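Side-chain contact in predicted transcriptional regulator (Clostridium thermocellum, PDB 1XMA), which probably binds DNA and regulates transcription as a winged-helix protein of the PadR-like family: residues Gly53-Tyr56 with Gly57-Ser61. Numbering follows the deposited sequence.
Sequences GDSY and GYEIS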
ATOM      1  N   GLY B  53     -22.205 -11.030   1.109  1.00 28.46           N
ATOM      2  CA  GLY B  53     -22.965 -12.112   0.502  1.00 26.27           C
ATOM      3  C   GLY B  53     -22.239 -12.752  -0.662  1.00 25.58           C
ATOM      4  O   GLY B  53     -21.373 -12.124  -1.285  1.00 24.73           O
ATOM      5  N   ASP B  54     -22.591 -14.009  -0.941  1.00 23.21           N
ATOM      6  CA  ASP B  54     -22.230 -14.680  -2.186  1.00 25.31           C
ATOM      7  C   ASP B  54     -22.360 -13.730  -3.366  1.00 26.04           C
ATOM      8  O   ASP B  54     -23.305 -12.937  -3.452  1.00 25.82           O
ATOM      9  CB  ASP B  54     -23.100 -15.927  -2.423  1.00 24.12           C
ATOM     10  CG  ASP B  54     -22.915 -16.981  -1.352  1.00 27.18           C
ATOM     11  OD1 ASP B  54     -22.140 -16.739  -0.400  1.00 29.44           O
ATOM     12  OD2 ASP B  54     -23.542 -18.062  -1.451  1.00 26.56           O
ATOM     13  N   SER B  55     -21.401 -13.801  -4.275  1.00 26.03           N
ATOM     14  CA  SER B  55     -21.413 -12.906  -5.417  1.00 26.48           C
ATOM     15  C   SER B  55     -20.705 -13.512  -6.623  1.00 25.15           C
ATOM     16  O   SER B  55     -20.196 -14.619  -6.561  1.00 26.17           O
ATOM     17  CB  SER B  55     -20.795 -11.546  -5.039  1.00 22.64           C
ATOM     18  OG  SER B  55     -21.292 -10.557  -5.900  1.00 22.75           O
ATOM     19  N   TYR B  56     -20.685 -12.772  -7.721  1.00 27.10           N
ATOM     20  CA  TYR B  56     -20.076 -13.257  -8.950  1.00 28.82           C
ATOM     21  C   TYR B  56     -19.238 -12.150  -9.569  1.00 27.04           C
ATOM     22  O   TYR B  56     -19.360 -10.995  -9.176  1.00 29.48           O
ATOM     23  CB  TYR B  56     -21.151 -13.786  -9.925  1.00 29.75           C
ATOM     24  CG  TYR B  56     -22.234 -12.783 -10.295  1.00 29.21           C
ATOM     25  CD1 TYR B  56     -23.344 -12.579  -9.465  1.00 29.54           C
ATOM     26  CD2 TYR B  56     -22.159 -12.051 -11.488  1.00 29.23           C
ATOM     27  CE1 TYR B  56     -24.352 -11.665  -9.808  1.00 29.39           C
ATOM     28  CE2 TYR B  56     -23.163 -11.126 -11.837  1.00 28.69           C
ATOM     29  CZ  TYR B  56     -24.243 -10.942 -10.992  1.00 29.44           C
ATOM     30  OH  TYR B  56     -25.224 -10.046 -11.334  1.00 32.38           O
ATOM     31  N   GLY B  57     -18.394 -12.509 -10.532  1.00 25.15           N
ATOM     32  CA  GLY B  57     -17.429 -11.580 -11.130  1.00 25.13           C
ATOM     33  C   GLY B  57     -17.917 -10.171 -11.450  1.00 26.53           C
ATOM     34  O   GLY B  57     -17.368  -9.188 -10.931  1.00 22.65           O
ATOM     35  N   TYR B  58     -18.936 -10.045 -12.307  1.00 26.96           N
ATOM     36  CA  TYR B  58     -19.402  -8.705 -12.667  1.00 27.31           C
ATOM     37  C   TYR B  58     -19.987  -7.889 -11.517  1.00 25.00           C
ATOM     38  O   TYR B  58     -19.709  -6.693 -11.399  1.00 30.22           O
ATOM     39  CB  TYR B  58     -20.379  -8.679 -13.839  1.00 31.77           C
ATOM     40  CG  TYR B  58     -20.767  -7.228 -14.139  1.00 33.24           C
ATOM     41  CD1 TYR B  58     -19.792  -6.301 -14.582  1.00 32.11           C
ATOM     42  CD2 TYR B  58     -22.077  -6.762 -13.916  1.00 32.66           C
ATOM     43  CE1 TYR B  58     -20.113  -4.979 -14.839  1.00 33.63           C
ATOM     44  CE2 TYR B  58     -22.413  -5.420 -14.164  1.00 34.26           C
ATOM     45  CZ  TYR B  58     -21.418  -4.539 -14.629  1.00 34.46           C
ATOM     46  OH  TYR B  58     -21.716  -3.222 -14.890  1.00 35.54           O
ATOM     47  N   GLU B  59     -20.793  -8.514 -10.682  1.00 24.50           N
ATOM     48  CA  GLU B  59     -21.320  -7.834  -9.502  1.00 24.09           C
ATOM     49  C   GLU B  59     -20.219  -7.325  -8.568  1.00 24.28           C
ATOM     50  O   GLU B  59     -20.327  -6.235  -8.017  1.00 24.37           O
ATOM     51  CB  GLU B  59     -22.232  -8.761  -8.734  1.00 24.25           C
ATOM     52  CG  GLU B  59     -22.929  -8.078  -7.590  1.00 27.19           C
ATOM     53  CD  GLU B  59     -23.993  -8.927  -6.991  1.00 28.37           C
ATOM     54  OE1 GLU B  59     -25.170  -8.560  -7.160  1.00 30.99           O
ATOM     55  OE2 GLU B  59     -23.661  -9.961  -6.365  1.00 28.84           O
ATOM     56  N   ILE B  60     -19.168  -8.125  -8.391  1.00 24.16           N
ATOM     57  CA  ILE B  60     -18.050  -7.784  -7.490  1.00 23.82           C
ATOM     58  C   ILE B  60     -17.288  -6.538  -7.952  1.00 23.98           C
ATOM     59  O   ILE B  60     -17.089  -5.607  -7.169  1.00 22.40           O
ATOM     60  CB  ILE B  60     -17.124  -9.029  -7.281  1.00 28.06           C
ATOM     61  CG1 ILE B  60     -17.875 -10.068  -6.435  1.00 26.66           C
ATOM     62  CG2 ILE B  60     -15.728  -8.648  -6.703  1.00 27.82           C
ATOM     63  CD1 ILE B  60     -17.053 -11.224  -5.961  1.00 31.44           C
ATOM     64  N   SER B  61     -16.888  -6.511  -9.229  1.00 26.20           N
ATOM     65  CA  SER B  61     -16.197  -5.352  -9.820  1.00 28.82           C
ATOM     66  C   SER B  61     -17.087  -4.105  -9.888  1.00 28.42           C
ATOM     67  O   SER B  61     -16.626  -2.979  -9.654  1.00 27.48           O
ATOM     68  CB  SER B  61     -15.687  -5.682 -11.225  1.00 33.04           C
ATOM     69  OG  SER B  61     -16.763  -5.832 -12.124  1.00 37.34           O
TER
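The short, weakly bonded strand about 55-56 of the PadR-like winged-helix fold runs straight into helix 57-67, with Tyr56 at the N-cap position. Ile60 N donates to Tyr56 O at 3.0 Å, with an N-H...O angle of 157°, and this bond closes the first turn. One residue earlier, Ser55 OG donates to Glu59 OE2 at 2.5 Å, a very short bond whose exact length is doubtful at this resolution. The glutamate reaches back to it with CG anti to its own N (chi1 -174°) and an extended chain. The side chains of Glu59 and Tyr56 cross at about a right angle. Glu59 CB lies over one ring face, 3.8 Å from the centroid, in a CH-pi contact. The ring is placed there by chi1 of 57°, which sets CG between the backbone N and C. At the ring's side toward Tyr58, CE2 comes within 4.2 Å of Tyr58 CB. Ile60 CG1 packs 3.5 Å from Ser55 OG. Ser55 also pairs through its backbone with Tyr108 of strand 106-110, while Arg105 makes a cation-pi contact with Tyr56. Ile60 touches two helices, meeting Ile46 and Leu50 of helix 35-52 and Leu79 and Phe83 of helix 76-88.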